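Local structure of putative redox protein (Lactobacillus casei, 2QL8) at residues 59-64 with 117-123; 110-114 with 134-138. The protein is a putative redox protein of the OsmC/Ohr family, probably a thiol-dependent peroxidase like well-studied members of that family. All blocks are in the same frame, centred on the assembly; numbering follows the deposited sequence.

Contact 1. Residues 59-64 with 117-123; sequences CLEATL and IENRCPV. With BEZ (benzoic acid), chain C.
C59 and C121 both turn SG anti to the backbone N (chi1 -161° and 165°), which brings the two sulfurs together where helix 48-70 meets C121, the N-cap of helix 122-127. SG of C59 lies 3.4 Å from SG of C121, too far for a disulfide. This is consistent with the cysteine pair of OsmC/Ohr peroxidases. SG of C59 also rests 3.5 Å from CD of P122. T63 places OG1 beside its backbone N, and the hydroxyl gives a 2.7 Å bond to O of C59. The same OG1 sits 3.0 Å from C5 of the benzoic acid ring. R120 grips the carboxylate with two nearly straight bonds: NE to O2 and NH2 to O1, both 2.9 Å. NH1 of R120 forms a salt bridge with E70. With a leucine for this arginine, the carboxylate would probably lose both bonds, and E70 its salt-bridge mate. A90 N of the second subunit also bonds the benzoic acid. CG2 of I117 presses 3.4 Å from CA of L64, and CD1 of I117 touches O of L60. L60 and I117 pack on strand 91-102, and L60 also meets strands 77-88 and 133-137, while P122 and V123 touch F94 of the second subunit.

Contact 2. Residues 110-114 with 134-138; sequences AKAFT and TIETV
T114 and T137 run alongside each other in opposite directions, where helix 107-120 packs on strand 133-137, outermost in the mixed sheet within this chain. This is helix-on-sheet packing within the alpha/beta OsmC fold. The helix 110-114 and strand 134-137 axes run nearly antiparallel, at 155°, and come within 8.2 Å. T114 OG1 and T137 OG1 are 2.8 Å apart, at hydrogen-bonding distance, so the polar ends pair between helix and strand. T114 OG1 also bonds O of A110 at 2.8 Å, from above the carbonyl plane. N of T114 reaches the same oxygen from the other face. With OG1 beside the backbone N (chi1 -55°), the T114 methyl CG2 is left anti to that N and meets I135. The two lie alongside, pointing opposite ways, with CG2 of T114 3.9 Å from CG1 of I135. I135 also packs on A98 and V100 of strand 91-102, and T114 joins it on V100. K111 runs roughly perpendicular to T137. Its CA is 3.5 Å and its CG 3.9 Å from OG1 of T137, and the amine end leads away. The other branch of T137 makes an apolar contact: its CG2 lies 3.6 Å from CB of A110.

In the fold
The centres of the two contacts lie about 11 Å apart, on the same side of the chain's centre. Their segments alternate along the chain: 59-64, 110-114, 117-123, 134-138. Both use helix 107-120. Contact 2 seats the N-terminal half of this helix on strand 133-137. Contact 1 joins its C-terminal end, and the start of helix 122-127, to helix 48-70. The two also touch directly: E118 packs on I135, L64 on F113 and L60 on I135. Helix 107-120 therefore rests on the sheet at one end and meets helix 48-70 at the other, next to C59, C121 and the benzoic acid site. Contact 1 reaches the second subunit, whereas contact 2 stays within one chain.

Contact 1. Residues 59-64 with 117-123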
loop_
_atom_site.group_PDB
_atom_site.type_symbol
_atom_site.label_atom_id
_atom_site.label_comp_id
_atom_site.label_asym_id
_atom_site.label_seq_id
_atom_site.Cartn_x
_atom_site.Cartn_y
_atom_site.Cartn_z
ATOM N N CYS A 59 3.036 -8.334 -3.392
ATOM C CA CYS A 59 3.334 -9.096 -2.188
ATOM C C CYS A 59 2.680 -10.496 -2.213
ATOM O O CYS A 59 3.328 -11.527 -1.890
ATOM C CB CYS A 59 2.911 -8.338 -0.940
ATOM S SG CYS A 59 3.690 -8.891 0.573
ATOM N N LEU A 60 1.424 -10.540 -2.640
ATOM C CA LEU A 60 0.731 -11.802 -2.747
ATOM C C LEU A 60 1.427 -12.719 -3.750
ATOM O O LEU A 60 1.603 -13.923 -3.505
ATOM C CB LEU A 60 -0.735 -11.616 -3.118
ATOM C CG LEU A 60 -1.695 -11.261 -1.979
ATOM C CD1 LEU A 60 -3.061 -10.722 -2.560
ATOM C CD2 LEU A 60 -1.884 -12.391 -0.946
ATOM N N GLU A 61 1.820 -12.137 -4.886
ATOM C CA GLU A 61 2.462 -12.894 -5.951
ATOM C C GLU A 61 3.819 -13.459 -5.467
ATOM O O GLU A 61 4.163 -14.621 -5.745
ATOM C CB GLU A 61 2.600 -12.032 -7.208
ATOM C CG GLU A 61 3.278 -12.751 -8.419
ATOM C CD GLU A 61 2.387 -13.748 -9.137
ATOM O OE1 GLU A 61 1.375 -14.210 -8.554
ATOM O OE2 GLU A 61 2.766 -14.062 -10.315
ATOM N N ALA A 62 4.593 -12.646 -4.741
ATOM C CA ALA A 62 5.881 -13.094 -4.157
ATOM C C ALA A 62 5.655 -14.217 -3.168
ATOM O O ALA A 62 6.412 -15.204 -3.107
ATOM C CB ALA A 62 6.631 -11.938 -3.481
ATOM N N THR A 63 4.615 -14.069 -2.355
ATOM C CA THR A 63 4.307 -15.090 -1.353
ATOM C C THR A 63 3.905 -16.406 -2.053
ATOM O O THR A 63 4.349 -17.487 -1.669
ATOM C CB THR A 63 3.194 -14.644 -0.357
ATOM O OG1 THR A 63 3.481 -13.348 0.146
ATOM C CG2 THR A 63 2.998 -15.638 0.810
ATOM N N LEU A 64 3.107 -16.263 -3.102
ATOM C CA LEU A 64 2.625 -17.403 -3.886
ATOM C C LEU A 64 3.810 -18.126 -4.540
ATOM O O LEU A 64 3.881 -19.345 -4.521
ATOM C CB LEU A 64 1.629 -16.934 -4.945
ATOM C CG LEU A 64 0.963 -18.002 -5.830
ATOM C CD1 LEU A 64 0.330 -19.103 -4.998
ATOM C CD2 LEU A 64 -0.051 -17.271 -6.783
ATOM N N ILE A 117 -1.211 -18.204 1.233
ATOM C CA ILE A 117 -0.637 -16.869 0.983
ATOM C C ILE A 117 -1.400 -15.789 1.768
ATOM O O ILE A 117 -0.825 -14.808 2.231
ATOM C CB ILE A 117 -0.420 -16.517 -0.508
ATOM C CG1 ILE A 117 -1.732 -16.173 -1.240
ATOM C CG2 ILE A 117 0.413 -17.616 -1.251
ATOM C CD1 ILE A 117 -1.535 -15.792 -2.719
ATOM N N GLU A 118 -2.701 -15.975 1.931
ATOM C CA GLU A 118 -3.503 -15.023 2.706
ATOM C C GLU A 118 -2.941 -14.866 4.124
ATOM O O GLU A 118 -2.872 -13.733 4.648
ATOM C CB GLU A 118 -4.963 -15.496 2.809
ATOM C CG GLU A 118 -5.870 -14.548 3.564
ATOM C CD GLU A 118 -7.297 -15.087 3.733
ATOM O OE1 GLU A 118 -7.606 -16.244 3.348
ATOM O OE2 GLU A 118 -8.099 -14.309 4.291
ATOM N N ASN A 119 -2.496 -16.000 4.710
ATOM C CA ASN A 119 -1.956 -16.039 6.053
ATOM C C ASN A 119 -0.517 -15.553 6.165
ATOM O O ASN A 119 -0.080 -15.220 7.253
ATOM C CB ASN A 119 -2.001 -17.460 6.592
ATOM C CG ASN A 119 -3.406 -17.923 6.885
ATOM O OD1 ASN A 119 -4.294 -17.100 7.186
ATOM N ND2 ASN A 119 -3.624 -19.250 6.811
ATOM N N ARG A 120 0.244 -15.620 5.072
ATOM C CA ARG A 120 1.684 -15.325 5.080
ATOM C C ARG A 120 2.070 -13.953 4.521
ATOM O O ARG A 120 3.056 -13.369 4.936
ATOM C CB ARG A 120 2.462 -16.415 4.342
ATOM C CG ARG A 120 2.522 -17.725 5.120
ATOM C CD ARG A 120 3.031 -18.906 4.312
ATOM N NE ARG A 120 4.405 -18.724 3.846
ATOM C CZ ARG A 120 5.161 -19.724 3.367
ATOM N NH1 ARG A 120 4.680 -20.962 3.315
ATOM N NH2 ARG A 120 6.384 -19.517 2.947
ATOM N N CYS A 121 1.303 -13.458 3.565
ATOM C CA CYS A 121 1.641 -12.222 2.871
ATOM C C CYS A 121 1.609 -11.026 3.837
ATOM O O CYS A 121 0.579 -10.781 4.476
ATOM C CB CYS A 121 0.640 -12.012 1.737
ATOM S SG CYS A 121 0.606 -10.347 1.003
ATOM N N PRO A 122 2.756 -10.322 4.000
ATOM C CA PRO A 122 2.721 -9.161 4.921
ATOM C C PRO A 122 1.627 -8.122 4.694
ATOM O O PRO A 122 1.062 -7.623 5.664
ATOM C CB PRO A 122 4.127 -8.587 4.785
ATOM C CG PRO A 122 4.980 -9.824 4.505
ATOM C CD PRO A 122 4.148 -10.664 3.583
ATOM N N VAL A 123 1.355 -7.788 3.447
ATOM C CA VAL A 123 0.364 -6.728 3.194
ATOM C C VAL A 123 -1.035 -7.271 3.534
ATOM O O VAL A 123 -1.857 -6.579 4.114
ATOM C CB VAL A 123 0.461 -6.126 1.773
ATOM C CG1 VAL A 123 -0.624 -5.021 1.582
ATOM C CG2 VAL A 123 1.888 -5.561 1.494
HETATM C C BEZ C . 6.937 -16.209 3.104
HETATM O O1 BEZ C . 7.885 -17.061 3.276
HETATM O O2 BEZ C . 5.982 -16.248 3.778
HETATM C C1 BEZ C . 7.009 -15.077 2.136
HETATM C C2 BEZ C . 7.991 -15.142 1.133
HETATM C C3 BEZ C . 8.090 -14.091 0.222
HETATM C C4 BEZ C . 7.215 -13.000 0.329
HETATM C C5 BEZ C . 6.248 -12.952 1.342
HETATM C C6 BEZ C . 6.107 -13.961 2.238
#

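Contact 2. Residues 110-114 with 134-138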
loop_
_atom_site.group_PDB
_atom_site.type_symbol
_atom_site.label_atom_id
_atom_site.label_comp_id
_atom_site.label_asym_id
_atom_site.label_seq_id
_atom_site.Cartn_x
_atom_site.Cartn_y
_atom_site.Cartn_z
ATOM N N ALA A 110 -5.199 -24.671 -5.961
ATOM C CA ALA A 110 -5.184 -23.199 -6.082
ATOM C C ALA A 110 -5.810 -22.569 -4.842
ATOM O O ALA A 110 -5.285 -21.569 -4.287
ATOM C CB ALA A 110 -5.885 -22.727 -7.345
ATOM N N LYS A 111 -6.912 -23.135 -4.376
ATOM C CA LYS A 111 -7.587 -22.635 -3.169
ATOM C C LYS A 111 -6.716 -22.799 -1.932
ATOM O O LYS A 111 -6.598 -21.884 -1.123
ATOM C CB LYS A 111 -8.946 -23.289 -2.915
ATOM C CG LYS A 111 -9.985 -22.968 -3.959
ATOM C CD LYS A 111 -11.370 -23.392 -3.522
ATOM C CE LYS A 111 -11.602 -24.871 -3.635
ATOM N NZ LYS A 111 -12.875 -25.282 -2.955
ATOM N N ALA A 112 -6.073 -23.951 -1.781
ATOM C CA ALA A 112 -5.192 -24.215 -0.664
ATOM C C ALA A 112 -4.036 -23.218 -0.680
ATOM O O ALA A 112 -3.657 -22.686 0.371
ATOM C CB ALA A 112 -4.693 -25.661 -0.716
ATOM N N PHE A 113 -3.464 -22.983 -1.859
ATOM C CA PHE A 113 -2.330 -22.033 -1.963
ATOM C C PHE A 113 -2.817 -20.631 -1.613
ATOM O O PHE A 113 -2.065 -19.849 -1.029
ATOM C CB PHE A 113 -1.717 -22.044 -3.365
ATOM C CG PHE A 113 -0.891 -23.255 -3.682
ATOM C CD1 PHE A 113 -0.755 -24.332 -2.821
ATOM C CD2 PHE A 113 -0.224 -23.283 -4.895
ATOM C CE1 PHE A 113 0.044 -25.419 -3.205
ATOM C CE2 PHE A 113 0.577 -24.384 -5.272
ATOM C CZ PHE A 113 0.719 -25.418 -4.407
ATOM N N THR A 114 -4.043 -20.294 -2.009
ATOM C CA THR A 114 -4.611 -18.952 -1.703
ATOM C C THR A 114 -4.743 -18.772 -0.199
ATOM O O THR A 114 -4.389 -17.721 0.331
ATOM C CB THR A 114 -5.949 -18.694 -2.450
ATOM O OG1 THR A 114 -5.766 -18.888 -3.857
ATOM C CG2 THR A 114 -6.481 -17.293 -2.195
ATOM N N THR A 134 -11.066 -8.568 1.116
ATOM C CA THR A 134 -11.482 -9.926 0.745
ATOM C C THR A 134 -10.530 -10.508 -0.287
ATOM O O THR A 134 -9.870 -9.782 -1.038
ATOM C CB THR A 134 -12.951 -9.907 0.206
ATOM O OG1 THR A 134 -13.085 -8.904 -0.799
ATOM C CG2 THR A 134 -13.922 -9.625 1.342
ATOM N N ILE A 135 -10.494 -11.851 -0.344
ATOM C CA ILE A 135 -9.629 -12.563 -1.248
ATOM C C ILE A 135 -10.373 -13.805 -1.748
ATOM O O ILE A 135 -11.100 -14.439 -0.971
ATOM C CB ILE A 135 -8.240 -12.906 -0.584
ATOM C CG1 ILE A 135 -7.297 -13.546 -1.583
ATOM C CG2 ILE A 135 -8.408 -13.736 0.673
ATOM C CD1 ILE A 135 -5.836 -13.598 -1.116
ATOM N N GLU A 136 -10.156 -14.136 -3.005
ATOM C CA GLU A 136 -10.766 -15.319 -3.601
ATOM C C GLU A 136 -9.811 -15.956 -4.615
ATOM O O GLU A 136 -8.921 -15.315 -5.143
ATOM C CB GLU A 136 -12.098 -14.968 -4.263
ATOM C CG GLU A 136 -11.948 -14.186 -5.489
ATOM C CD GLU A 136 -13.271 -13.986 -6.273
ATOM O OE1 GLU A 136 -14.125 -14.901 -6.350
ATOM O OE2 GLU A 136 -13.425 -12.914 -6.856
ATOM N N THR A 137 -10.087 -17.232 -4.928
ATOM C CA THR A 137 -9.392 -17.998 -5.932
ATOM C C THR A 137 -10.264 -18.030 -7.165
ATOM O O THR A 137 -11.460 -18.243 -7.061
ATOM C CB THR A 137 -9.144 -19.444 -5.433
ATOM O OG1 THR A 137 -8.515 -19.398 -4.140
ATOM C CG2 THR A 137 -8.290 -20.206 -6.439
ATOM N N VAL A 138 -9.631 -17.802 -8.305
ATOM C CA VAL A 138 -10.283 -17.801 -9.609
ATOM C C VAL A 138 -9.511 -18.664 -10.595
ATOM O O VAL A 138 -8.347 -18.988 -10.402
ATOM C CB VAL A 138 -10.437 -16.360 -10.144
ATOM C CG1 VAL A 138 -11.245 -15.530 -9.140
ATOM C CG2 VAL A 138 -9.054 -15.736 -10.478
#